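Nucleoporin NUP82 (Saccharomyces cerevisiae, PDB 3PBP) serves as a structural component of the nuclear pore complex, its N-terminal beta-propeller domain providing the region that interacts with the nucleoporin NUP116. Local coordinates at residues A[80-85]-A[89-94]; A[203-208]-A[315-320]; A[256-261]-A[271-276]; A[285-290]-A[323-328]; A[305-308]-A[313-316]. The protein carries 1 engineered substitution. One frame throughout, in Å; residues are numbered along the deposited sequence.

Interaction 1: A[80-85]-A[89-94]; sequences LCLFND and FVMEVP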
# COMPACT_ATOMS: atom_id res chain seq x y z
N LEU A 80 -2.48 20.83 5.85
CA LEU A 80 -3.41 20.00 6.59
C LEU A 80 -4.37 19.41 5.56
O LEU A 80 -4.69 20.03 4.54
CB LEU A 80 -4.20 20.83 7.60
CG LEU A 80 -3.43 21.33 8.81
CD1 LEU A 80 -4.38 22.14 9.67
CD2 LEU A 80 -2.85 20.15 9.61
N CYS A 81 -4.80 18.18 5.80
CA CYS A 81 -5.72 17.52 4.92
C CYS A 81 -6.88 17.02 5.77
O CYS A 81 -6.69 16.17 6.65
CB CYS A 81 -5.06 16.34 4.22
SG CYS A 81 -6.14 15.57 3.00
N LEU A 82 -8.06 17.59 5.53
CA LEU A 82 -9.26 17.21 6.28
C LEU A 82 -10.17 16.46 5.32
O LEU A 82 -10.47 16.94 4.21
CB LEU A 82 -9.95 18.47 6.84
CG LEU A 82 -8.98 19.44 7.55
CD1 LEU A 82 -8.36 20.34 6.49
CD2 LEU A 82 -9.69 20.27 8.59
N PHE A 83 -10.60 15.27 5.74
CA PHE A 83 -11.45 14.45 4.87
C PHE A 83 -12.38 13.49 5.58
O PHE A 83 -12.20 13.17 6.76
CB PHE A 83 -10.57 13.64 3.91
CG PHE A 83 -9.73 12.59 4.60
CD1 PHE A 83 -8.52 12.94 5.22
CD2 PHE A 83 -10.15 11.27 4.68
CE1 PHE A 83 -7.74 11.98 5.89
CE2 PHE A 83 -9.39 10.30 5.35
CZ PHE A 83 -8.18 10.66 5.96
N ASN A 84 -13.38 13.03 4.84
CA ASN A 84 -14.32 12.05 5.35
C ASN A 84 -14.49 11.02 4.23
O ASN A 84 -13.64 10.93 3.34
CB ASN A 84 -15.66 12.70 5.72
CG ASN A 84 -16.34 13.42 4.54
OD1 ASN A 84 -15.84 13.42 3.41
ND2 ASN A 84 -17.48 14.03 4.82
N ASP A 85 -15.56 10.25 4.26
CA ASP A 85 -15.76 9.24 3.22
C ASP A 85 -16.18 9.83 1.88
O ASP A 85 -16.20 9.14 0.86
CB ASP A 85 -16.80 8.24 3.69
CG ASP A 85 -18.15 8.88 3.97
OD1 ASP A 85 -18.20 9.88 4.74
OD2 ASP A 85 -19.16 8.40 3.41
N PHE A 89 -10.28 18.09 1.81
CA PHE A 89 -9.90 19.50 1.81
C PHE A 89 -8.42 19.59 2.13
O PHE A 89 -7.90 18.82 2.94
CB PHE A 89 -10.63 20.30 2.88
CG PHE A 89 -12.09 20.47 2.64
CD1 PHE A 89 -13.00 19.47 3.03
CD2 PHE A 89 -12.58 21.64 2.07
CE1 PHE A 89 -14.37 19.64 2.85
CE2 PHE A 89 -13.95 21.81 1.89
CZ PHE A 89 -14.85 20.81 2.28
N VAL A 90 -7.72 20.54 1.51
CA VAL A 90 -6.32 20.74 1.81
C VAL A 90 -6.11 22.22 2.10
O VAL A 90 -6.35 23.08 1.23
CB VAL A 90 -5.41 20.27 0.68
CG1 VAL A 90 -3.97 20.64 0.98
CG2 VAL A 90 -5.54 18.77 0.51
N MSE A 91 -5.69 22.52 3.32
CA MSE A 91 -5.45 23.89 3.75
C MSE A 91 -4.01 24.16 4.10
O MSE A 91 -3.30 23.30 4.62
CB MSE A 91 -6.33 24.20 4.95
CG MSE A 91 -7.77 24.32 4.59
SE MSE A 91 -8.91 24.51 6.14
CE MSE A 91 -10.54 23.73 5.43
N GLU A 92 -3.59 25.39 3.83
CA GLU A 92 -2.23 25.82 4.09
C GLU A 92 -2.16 26.53 5.44
O GLU A 92 -2.86 27.52 5.64
CB GLU A 92 -1.79 26.76 2.98
CG GLU A 92 -0.34 27.18 3.02
CD GLU A 92 0.06 27.99 1.80
OE1 GLU A 92 -0.37 29.16 1.67
OE2 GLU A 92 0.81 27.45 0.95
N VAL A 93 -1.34 26.03 6.36
CA VAL A 93 -1.18 26.69 7.66
C VAL A 93 -0.48 28.01 7.34
O VAL A 93 0.61 28.02 6.77
CB VAL A 93 -0.32 25.86 8.61
CG1 VAL A 93 -0.08 26.63 9.88
CG2 VAL A 93 -1.01 24.56 8.92
N PRO A 94 -1.10 29.15 7.70
CA PRO A 94 -0.55 30.49 7.45
C PRO A 94 0.72 30.88 8.18
O PRO A 94 0.80 31.97 8.74
CB PRO A 94 -1.72 31.41 7.81
CG PRO A 94 -2.92 30.50 7.79
CD PRO A 94 -2.39 29.25 8.39
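F89 O is approached by two donors of the facing strand: the amide L82 N at 2.9 Å, tilted 24° from the carbonyl plane, and the C-H of C81, whose CA lies 3.2 Å from F89 O. L80 O receives M91 N and the C-H of V90 in the same manner. The return bonds are straighter at the acceptor, F89 N lying 2.7 Å from L82 O with a C=O...N angle of 162°. L80–M91 and L82–F89 are thus antiparallel hydrogen-bonded pairs, flanking the non-hydrogen-bonded pair C81–V90 in the hairpin of strands 79-83 and 87-92.

Side chains alternate between two faces. On one, L82 CD1 meets CE of selenomethionine M91 at 4.2 Å, the two chains crossing at about a right angle, and the extended M91 chain carries CE there. On the other, C81 SG, anti to its backbone N (chi1 -175°), rests on V90 CG2 at 4.1 Å, while V130 and F132 of strand 127-132, in the following sheet, cover C81. Past the strand end, V93 CG2 closes on L80 CG at 4.0 Å. The chemistry implies a hairpin whose paired amides run between two apolar faces suited to burial.

Interaction 2: A[203-208]-A[315-320]; sequences GDIFAF and VCVSFD
I205 and V317 reach toward each other tip to tip, CD1 of the isoleucine standing 3.9 Å from CG2 of the valine. The backbones are too distant to pair as strands, with I205 CA 9.4 Å from V317 CA, so the contact rests on methyl groups and buries 112 Å² in all. Conformation explains the reach. With CG1 of I205 opposite its carbonyl carbon (chi1 -63°) and the chain carried on straight through chi2 (174°), CD1 is pushed as far from the backbone as the residue allows. There it lies over two valines two positions apart on one strand, touching V315 CG1 at a looser 4.4 Å. The valines share nearly the same rotamer yet present different branches: V315 offers the methyl anti to its backbone N, V317 the one beside it.

The strands belong to separate sheets of the beta-propeller. Strand 204-208 is an outer strand of a three-stranded sheet and strand 313-319 lies within a five-stranded one, so the isoleucine packs from one blade to another, with Y195 and L327 also against it. At the start of the segment, G203 has backbone angles at which any CB would press on the preceding carbonyl oxygen, and such an atom would also lie close to F319 CE1. The F319 ring itself turns its end toward this strand without reaching contact distance. At G203 and D204 the partner is K98 of the NUP116 chain, which forms a salt bridge to D204 OD2 and a hydrogen bond to G203 O.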
# COMPACT_ATOMS: atom_id res chain seq x y z
N GLY A 203 -4.25 -11.70 5.33
CA GLY A 203 -3.26 -10.65 5.45
C GLY A 203 -1.99 -10.88 4.66
O GLY A 203 -1.29 -11.87 4.85
N ASP A 204 -1.70 -9.95 3.77
CA ASP A 204 -0.51 -10.03 2.94
C ASP A 204 0.02 -8.63 2.64
O ASP A 204 -0.66 -7.64 2.88
CB ASP A 204 -0.81 -10.78 1.65
CG ASP A 204 -0.74 -12.29 1.82
OD1 ASP A 204 0.38 -12.80 2.08
OD2 ASP A 204 -1.80 -12.95 1.69
N ILE A 205 1.25 -8.56 2.13
CA ILE A 205 1.84 -7.28 1.81
C ILE A 205 2.15 -7.16 0.32
O ILE A 205 2.71 -8.06 -0.28
CB ILE A 205 3.13 -7.05 2.63
CG1 ILE A 205 2.78 -7.02 4.12
CG2 ILE A 205 3.82 -5.77 2.18
CD1 ILE A 205 3.96 -6.94 5.03
N PHE A 206 1.73 -6.06 -0.28
CA PHE A 206 2.02 -5.83 -1.68
C PHE A 206 2.76 -4.51 -1.71
O PHE A 206 2.88 -3.83 -0.68
CB PHE A 206 0.73 -5.75 -2.51
CG PHE A 206 -0.00 -7.06 -2.61
CD1 PHE A 206 -0.70 -7.58 -1.51
CD2 PHE A 206 0.05 -7.81 -3.78
CE1 PHE A 206 -1.33 -8.83 -1.58
CE2 PHE A 206 -0.58 -9.06 -3.85
CZ PHE A 206 -1.26 -9.57 -2.75
N ALA A 207 3.29 -4.15 -2.88
CA ALA A 207 4.01 -2.90 -2.95
C ALA A 207 4.08 -2.31 -4.33
O ALA A 207 4.16 -3.02 -5.33
CB ALA A 207 5.42 -3.09 -2.40
N PHE A 208 4.03 -0.98 -4.37
CA PHE A 208 4.13 -0.21 -5.60
C PHE A 208 5.54 0.39 -5.59
O PHE A 208 5.88 1.20 -4.72
CB PHE A 208 3.09 0.90 -5.60
CG PHE A 208 1.70 0.44 -5.83
CD1 PHE A 208 1.26 0.18 -7.13
CD2 PHE A 208 0.83 0.28 -4.77
CE1 PHE A 208 -0.06 -0.24 -7.36
CE2 PHE A 208 -0.49 -0.13 -4.98
CZ PHE A 208 -0.93 -0.39 -6.28
N VAL A 315 9.34 -3.09 9.01
CA VAL A 315 7.93 -3.06 8.66
C VAL A 315 7.16 -3.71 9.79
O VAL A 315 7.51 -4.80 10.21
CB VAL A 315 7.64 -3.84 7.36
CG1 VAL A 315 6.16 -3.77 7.04
CG2 VAL A 315 8.46 -3.26 6.22
N CYS A 316 6.14 -3.03 10.31
CA CYS A 316 5.37 -3.60 11.40
C CYS A 316 3.93 -3.86 10.98
O CYS A 316 3.30 -3.00 10.36
CB CYS A 316 5.38 -2.66 12.61
SG CYS A 316 4.41 -3.28 14.04
N VAL A 317 3.42 -5.04 11.32
CA VAL A 317 2.05 -5.42 10.99
C VAL A 317 1.24 -5.89 12.20
O VAL A 317 1.72 -6.66 13.04
CB VAL A 317 2.05 -6.54 9.93
CG1 VAL A 317 0.63 -6.83 9.49
CG2 VAL A 317 2.89 -6.12 8.74
N SER A 318 -0.00 -5.41 12.29
CA SER A 318 -0.95 -5.75 13.36
C SER A 318 -1.80 -6.95 12.98
O SER A 318 -2.02 -7.21 11.79
CB SER A 318 -1.93 -4.61 13.62
OG SER A 318 -1.31 -3.53 14.28
N PHE A 319 -2.31 -7.65 13.99
CA PHE A 319 -3.17 -8.81 13.78
C PHE A 319 -4.30 -8.91 14.82
O PHE A 319 -4.15 -8.41 15.94
CB PHE A 319 -2.34 -10.08 13.81
CG PHE A 319 -1.68 -10.40 12.49
CD1 PHE A 319 -2.40 -11.02 11.48
CD2 PHE A 319 -0.33 -10.10 12.28
CE1 PHE A 319 -1.79 -11.33 10.27
CE2 PHE A 319 0.29 -10.41 11.07
CZ PHE A 319 -0.45 -11.03 10.06
N ASP A 320 -5.41 -9.54 14.42
CA ASP A 320 -6.58 -9.73 15.28
C ASP A 320 -6.23 -10.14 16.71
O ASP A 320 -6.83 -9.66 17.66
CB ASP A 320 -7.49 -10.83 14.74
CG ASP A 320 -8.38 -10.37 13.63
OD1 ASP A 320 -9.04 -9.33 13.80
OD2 ASP A 320 -8.43 -11.07 12.58

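Interaction 3: A[256-261]-A[271-276]; sequences VSKLHE and DIQKEY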
# COMPACT_ATOMS: atom_id res chain seq x y z
N VAL A 256 16.36 5.88 -13.47
CA VAL A 256 17.12 6.58 -12.43
C VAL A 256 18.20 7.46 -13.03
O VAL A 256 18.58 8.47 -12.45
CB VAL A 256 17.75 5.59 -11.41
CG1 VAL A 256 18.54 6.36 -10.39
CG2 VAL A 256 16.65 4.81 -10.71
N SER A 257 18.69 7.07 -14.20
CA SER A 257 19.72 7.85 -14.90
C SER A 257 19.10 9.12 -15.46
O SER A 257 19.73 10.19 -15.45
CB SER A 257 20.33 7.05 -16.04
OG SER A 257 21.08 5.96 -15.55
N LYS A 258 17.88 9.00 -15.96
CA LYS A 258 17.18 10.14 -16.52
C LYS A 258 16.84 11.10 -15.39
O LYS A 258 16.85 12.31 -15.57
CB LYS A 258 15.92 9.68 -17.24
CG LYS A 258 15.45 10.64 -18.30
CD LYS A 258 14.18 10.15 -18.98
CE LYS A 258 13.77 11.09 -20.12
NZ LYS A 258 12.46 10.71 -20.76
N LEU A 259 16.54 10.56 -14.21
CA LEU A 259 16.23 11.42 -13.07
C LEU A 259 17.48 12.24 -12.77
O LEU A 259 17.43 13.46 -12.64
CB LEU A 259 15.86 10.60 -11.84
CG LEU A 259 14.52 9.86 -11.84
CD1 LEU A 259 14.34 9.16 -10.51
CD2 LEU A 259 13.39 10.83 -12.08
N HIS A 260 18.61 11.55 -12.67
CA HIS A 260 19.88 12.20 -12.39
C HIS A 260 20.20 13.30 -13.40
O HIS A 260 20.88 14.27 -13.08
CB HIS A 260 21.00 11.17 -12.41
CG HIS A 260 22.29 11.68 -11.86
ND1 HIS A 260 22.86 11.18 -10.71
CD2 HIS A 260 23.10 12.68 -12.27
CE1 HIS A 260 23.96 11.85 -10.44
NE2 HIS A 260 24.13 12.77 -11.37
N GLU A 261 19.69 13.16 -14.62
CA GLU A 261 19.95 14.16 -15.65
C GLU A 261 19.08 15.40 -15.53
O GLU A 261 19.45 16.47 -15.99
CB GLU A 261 19.73 13.58 -17.04
CG GLU A 261 20.55 12.35 -17.37
CD GLU A 261 20.36 11.91 -18.83
OE1 GLU A 261 20.96 12.56 -19.72
OE2 GLU A 261 19.61 10.94 -19.08
N ASP A 271 11.24 16.62 -11.88
CA ASP A 271 9.91 16.38 -12.44
C ASP A 271 9.78 14.95 -12.93
O ASP A 271 10.74 14.38 -13.44
CB ASP A 271 9.63 17.32 -13.61
CG ASP A 271 9.53 18.76 -13.18
OD1 ASP A 271 8.75 19.02 -12.24
OD2 ASP A 271 10.22 19.62 -13.77
N ILE A 272 8.58 14.39 -12.78
CA ILE A 272 8.35 13.03 -13.22
C ILE A 272 7.13 12.93 -14.12
O ILE A 272 6.01 13.19 -13.70
CB ILE A 272 8.21 12.11 -12.01
CG1 ILE A 272 9.55 12.10 -11.26
CG2 ILE A 272 7.75 10.72 -12.45
CD1 ILE A 272 9.64 11.14 -10.12
N GLN A 273 7.38 12.56 -15.38
CA GLN A 273 6.35 12.45 -16.41
C GLN A 273 5.30 11.39 -16.12
O GLN A 273 5.61 10.30 -15.64
CB GLN A 273 7.02 12.15 -17.75
CG GLN A 273 8.39 12.82 -17.88
CD GLN A 273 9.04 12.60 -19.24
OE1 GLN A 273 9.27 11.46 -19.67
NE2 GLN A 273 9.33 13.69 -19.93
N LYS A 274 4.04 11.71 -16.43
CA LYS A 274 2.92 10.79 -16.19
C LYS A 274 3.17 9.35 -16.62
O LYS A 274 2.60 8.42 -16.04
CB LYS A 274 1.64 11.32 -16.86
CG LYS A 274 1.88 12.16 -18.12
CD LYS A 274 0.57 12.57 -18.78
CE LYS A 274 0.80 13.71 -19.79
NZ LYS A 274 -0.47 14.18 -20.41
N GLU A 275 4.01 9.16 -17.62
CA GLU A 275 4.30 7.82 -18.12
C GLU A 275 4.96 6.92 -17.08
O GLU A 275 4.60 5.75 -16.96
CB GLU A 275 5.18 7.89 -19.37
CG GLU A 275 4.56 8.67 -20.54
CD GLU A 275 4.81 10.18 -20.47
OE1 GLU A 275 5.99 10.59 -20.58
OE2 GLU A 275 3.84 10.95 -20.30
N TYR A 276 5.92 7.48 -16.34
CA TYR A 276 6.65 6.73 -15.31
C TYR A 276 5.90 6.56 -14.00
O TYR A 276 6.40 5.92 -13.09
CB TYR A 276 7.99 7.40 -15.01
CG TYR A 276 8.85 7.63 -16.22
CD1 TYR A 276 8.70 8.78 -16.99
CD2 TYR A 276 9.81 6.70 -16.60
CE1 TYR A 276 9.50 8.99 -18.11
CE2 TYR A 276 10.61 6.90 -17.72
CZ TYR A 276 10.45 8.05 -18.47
OH TYR A 276 11.25 8.24 -19.58
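K258 reaches Y276 and Q273 with a fully stretched side chain. From CB, the first torsion (chi1 -156°) sends CG away from the backbone N and off the helix, and CB and CG serve as the stem. CD is the first atom to arrive, 3.5 Å from Y276 OH, and CE passes the same oxygen at 3.8 Å. NZ ends the chain with two bonds: one to Y276 OH at 3.0 Å, and a weak one to Q273 OE1 at 3.5 Å. NZ lies near the plane of the tyrosine ring, at its edge, so it meets the hydroxyl and not the ring face. E275 OE1, 6.5 Å from NZ, is not in contact, though its opposite charge may add a modest attraction.

The contact ties helix 243-262, which packs on helix 220-235 through V256, to the chain that leaves strand 269-271. Both helices and this chain belong to the segment inserted between strand 204-208 and strand 286-288 of the propeller. The receiving chain turns tightly here: Y276 N bonds to Q273 O at 2.9 Å, three residues back, and that same oxygen lies in plane at the edge of the tyrosine ring. A phenylalanine in place of Y276 would probably leave the K258 ammonium with just its weak bond to Q273 across this contact and free to swing. Beneath the polar pair, L259 CD2 packs on I272 CG1 at 4.1 Å. The Y276 ring also meets the ring of F255, and Y276 O accepts a hydrogen bond from W337 NE1.

Interaction 4: A[285-290]-A[323-328]; sequences FTINPF and SLILLF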
# COMPACT_ATOMS: atom_id res chain seq x y z
N PHE A 285 4.34 -10.32 -0.89
CA PHE A 285 5.67 -10.46 -0.36
C PHE A 285 5.67 -11.75 0.44
O PHE A 285 4.65 -12.18 0.98
CB PHE A 285 6.00 -9.32 0.59
CG PHE A 285 6.67 -8.16 -0.06
CD1 PHE A 285 5.99 -7.38 -0.99
CD2 PHE A 285 7.97 -7.83 0.26
CE1 PHE A 285 6.60 -6.30 -1.59
CE2 PHE A 285 8.60 -6.75 -0.34
CZ PHE A 285 7.92 -5.98 -1.26
N THR A 286 6.84 -12.37 0.50
CA THR A 286 7.03 -13.58 1.26
C THR A 286 7.34 -13.12 2.68
O THR A 286 8.16 -12.22 2.87
CB THR A 286 8.20 -14.34 0.65
OG1 THR A 286 7.69 -15.40 -0.15
CG2 THR A 286 9.09 -14.88 1.69
N ILE A 287 6.68 -13.68 3.69
CA ILE A 287 6.98 -13.30 5.07
C ILE A 287 7.56 -14.55 5.72
O ILE A 287 6.82 -15.41 6.17
CB ILE A 287 5.72 -12.85 5.85
CG1 ILE A 287 5.07 -11.64 5.16
CG2 ILE A 287 6.09 -12.48 7.28
CD1 ILE A 287 3.84 -11.13 5.86
N ASN A 288 8.88 -14.62 5.78
CA ASN A 288 9.57 -15.79 6.31
C ASN A 288 10.34 -15.54 7.60
O ASN A 288 11.18 -14.64 7.67
CB ASN A 288 10.53 -16.29 5.24
CG ASN A 288 11.00 -17.70 5.50
OD1 ASN A 288 10.86 -18.23 6.60
ND2 ASN A 288 11.56 -18.32 4.48
N PRO A 289 10.08 -16.34 8.65
CA PRO A 289 9.13 -17.45 8.73
C PRO A 289 7.80 -17.00 9.33
O PRO A 289 7.76 -16.48 10.44
CB PRO A 289 9.86 -18.43 9.63
CG PRO A 289 10.51 -17.51 10.64
CD PRO A 289 11.05 -16.39 9.77
N PHE A 290 6.70 -17.22 8.61
CA PHE A 290 5.39 -16.82 9.10
C PHE A 290 4.88 -17.66 10.27
O PHE A 290 4.81 -18.89 10.17
CB PHE A 290 4.36 -16.87 7.98
CG PHE A 290 3.06 -16.24 8.35
CD1 PHE A 290 2.99 -14.87 8.62
CD2 PHE A 290 1.92 -17.01 8.50
CE1 PHE A 290 1.80 -14.27 9.03
CE2 PHE A 290 0.71 -16.42 8.90
CZ PHE A 290 0.66 -15.05 9.17
N SER A 323 -1.50 -9.19 18.25
CA SER A 323 -0.10 -9.53 18.02
C SER A 323 0.56 -8.55 17.03
O SER A 323 -0.12 -7.87 16.23
CB SER A 323 -0.01 -10.98 17.50
OG SER A 323 1.30 -11.51 17.62
N LEU A 324 1.88 -8.51 17.08
CA LEU A 324 2.67 -7.62 16.23
C LEU A 324 3.83 -8.40 15.64
O LEU A 324 4.48 -9.15 16.36
CB LEU A 324 3.24 -6.50 17.08
CG LEU A 324 3.00 -5.06 16.68
CD1 LEU A 324 1.50 -4.82 16.54
CD2 LEU A 324 3.61 -4.16 17.73
N ILE A 325 4.10 -8.24 14.35
CA ILE A 325 5.26 -8.91 13.78
C ILE A 325 6.17 -7.86 13.17
O ILE A 325 5.76 -7.07 12.33
CB ILE A 325 4.89 -10.00 12.71
CG1 ILE A 325 4.25 -9.37 11.47
CG2 ILE A 325 3.97 -11.02 13.32
CD1 ILE A 325 4.11 -10.34 10.30
N LEU A 326 7.41 -7.83 13.64
CA LEU A 326 8.40 -6.87 13.16
C LEU A 326 9.16 -7.56 12.04
O LEU A 326 9.81 -8.57 12.26
CB LEU A 326 9.32 -6.48 14.31
CG LEU A 326 8.62 -5.87 15.53
CD1 LEU A 326 9.65 -5.36 16.52
CD2 LEU A 326 7.71 -4.72 15.09
N LEU A 327 9.06 -7.01 10.84
CA LEU A 327 9.69 -7.59 9.66
C LEU A 327 10.85 -6.77 9.13
O LEU A 327 10.94 -5.57 9.39
CB LEU A 327 8.65 -7.76 8.57
CG LEU A 327 7.31 -8.35 9.00
CD1 LEU A 327 6.31 -8.31 7.83
CD2 LEU A 327 7.52 -9.76 9.50
N PHE A 328 11.72 -7.42 8.36
CA PHE A 328 12.89 -6.81 7.75
C PHE A 328 13.04 -7.26 6.28
O PHE A 328 13.03 -8.46 5.99
CB PHE A 328 14.14 -7.21 8.54
CG PHE A 328 15.42 -6.76 7.91
CD1 PHE A 328 15.80 -5.41 7.96
CD2 PHE A 328 16.25 -7.67 7.27
CE1 PHE A 328 17.00 -4.98 7.36
CE2 PHE A 328 17.44 -7.26 6.68
CZ PHE A 328 17.82 -5.91 6.73
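I287 and L327 come closest in the backbone with their CA atoms 7.8 Å apart, too far for direct strand pairing, so the segments meet through side chains alone. One methyl does the work: I287 CG2, which lies anti to its backbone N, CG1 being anti to the carbonyl carbon (chi1 -60°). It touches L327 CD2 at 3.8 Å and I325 CD1 at 4.2 Å, and the isoleucine side chain crosses each partner's at about a right angle. I325 can deliver CD1 there because its CG1 sits between the backbone N and the carbonyl carbon (chi1 66°) and the chain then runs on extended. L327 contributes CD2, the branch that turns aside, whereas its CD1 continues the chain. I325 and L327, two apart on one strand, therefore form a shared apolar seat for the isoleucine.

The spacing follows from the sheet order. Strand 347-355 lies between strands 286-288 and 323-329, so I287 reaches past it, and L350 of that strand also touches I325. L327 packs in addition on I205 of strand 204-208, while V317 of strand 313-319 flanks I325. The backbone of I287 hydrogen-bonds to the NUP116 chain, which places strand 286-288, outermost in the sheet within this chain, at the interface with that nucleoporin.

Interaction 5: A[305-308]-A[313-316]; sequences ILID and EIVC
I305 and I314 form an antiparallel hydrogen-bonded pair in which each residue gives and receives one backbone bond. I305 N reaches I314 O at 3.0 Å, in the carbonyl plane, and I314 N returns to I305 O at 2.9 Å, tilted 16° from it. L306 and E313 follow as a non-hydrogen-bonded pair, with E313 CB 3.4 Å from I305 O.

Apolar contacts lie on the face of I305 and I314. I305 CD1 packs on C316 CB at 3.9 Å. I307 crosses I314 at about a right angle, its CG1 lying 3.8 Å from I314 CD1; the still closer approach of the two CD1 methyls is doubtful at 2.6 Å resolution. Replacing I307 with an alanine would probably open a gap beside I314 and leave A390 and S394 of helix 387-399 with less to pack on.

Polar side chains work outward from the hairpin: E313 OE1 bonds to K189 N. Within the turn D308 OD1 takes G310 N and OD2 takes N312 ND2; OD2 also takes N398 ND2 of helix 387-399. The motif is an antiparallel beta hairpin of strands 299-306 and 313-319, adjacent in one propeller sheet that continues through strand 323-329.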
# COMPACT_ATOMS: atom_id res chain seq x y z
N ILE A 305 8.98 1.90 10.43
CA ILE A 305 9.79 2.55 11.45
C ILE A 305 11.24 2.65 11.04
O ILE A 305 11.89 1.65 10.71
CB ILE A 305 9.74 1.81 12.79
CG1 ILE A 305 8.29 1.68 13.26
CG2 ILE A 305 10.57 2.56 13.83
CD1 ILE A 305 7.52 0.59 12.54
N LEU A 306 11.76 3.86 11.11
CA LEU A 306 13.13 4.13 10.74
C LEU A 306 14.10 3.65 11.83
O LEU A 306 13.89 3.88 13.02
CB LEU A 306 13.27 5.63 10.49
CG LEU A 306 14.44 6.07 9.63
CD1 LEU A 306 14.44 5.32 8.32
CD2 LEU A 306 14.34 7.54 9.39
N ILE A 307 15.15 2.96 11.41
CA ILE A 307 16.17 2.41 12.29
C ILE A 307 17.44 3.28 12.40
O ILE A 307 18.06 3.35 13.46
CB ILE A 307 16.56 1.01 11.80
CG1 ILE A 307 15.69 -0.02 12.48
CG2 ILE A 307 18.01 0.72 12.05
CD1 ILE A 307 16.01 -1.42 11.99
N ASP A 308 17.83 3.92 11.31
CA ASP A 308 19.00 4.78 11.32
C ASP A 308 18.78 5.98 10.40
O ASP A 308 17.65 6.41 10.21
CB ASP A 308 20.24 4.01 10.89
CG ASP A 308 20.13 3.47 9.48
OD1 ASP A 308 19.33 4.01 8.68
OD2 ASP A 308 20.87 2.52 9.16
N GLU A 313 14.81 0.46 7.52
CA GLU A 313 13.55 0.39 8.26
C GLU A 313 13.04 -1.00 8.63
O GLU A 313 13.53 -2.03 8.14
CB GLU A 313 12.45 1.05 7.44
CG GLU A 313 12.48 0.57 6.00
CD GLU A 313 11.22 0.88 5.24
OE1 GLU A 313 10.65 1.96 5.46
OE2 GLU A 313 10.81 0.04 4.42
N ILE A 314 12.03 -1.00 9.47
CA ILE A 314 11.39 -2.21 9.92
C ILE A 314 9.92 -2.06 9.60
O ILE A 314 9.32 -1.01 9.85
CB ILE A 314 11.57 -2.40 11.44
CG1 ILE A 314 13.01 -2.80 11.74
CG2 ILE A 314 10.63 -3.49 11.97
CD1 ILE A 314 13.30 -2.84 13.20
N VAL A 315 9.34 -3.09 9.01
CA VAL A 315 7.93 -3.06 8.66
C VAL A 315 7.16 -3.71 9.79
O VAL A 315 7.51 -4.80 10.21
CB VAL A 315 7.64 -3.84 7.36
CG1 VAL A 315 6.16 -3.77 7.04
CG2 VAL A 315 8.46 -3.26 6.22
N CYS A 316 6.14 -3.03 10.31
CA CYS A 316 5.37 -3.60 11.40
C CYS A 316 3.93 -3.86 10.98
O CYS A 316 3.30 -3.00 10.36
CB CYS A 316 5.38 -2.66 12.61
SG CYS A 316 4.41 -3.28 14.04

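In the fold
Interaction 1 stands apart, its centre 27 to 34 Å from the others, in an early sheet of the propeller and ahead of them along the chain. Interaction 3 is also remote, its centre 27 to 33 Å from the rest, and lies in the helical insertion between the two halves of interaction 2. Interactions 2, 4 and 5 cluster: centres 2 and 4 are 8 Å apart, and interaction 5 is 13 to 14 Å from both. All three reach the sheet holding strands 299-306, 313-319 and 323-329. The segments of 2 and 5 overlap at V315 and C316; V315 touches in 2 and C316 in 5. Interactions 2 and 4 alternate along the chain and both border NUP116, joining distant sequence at that binding surface.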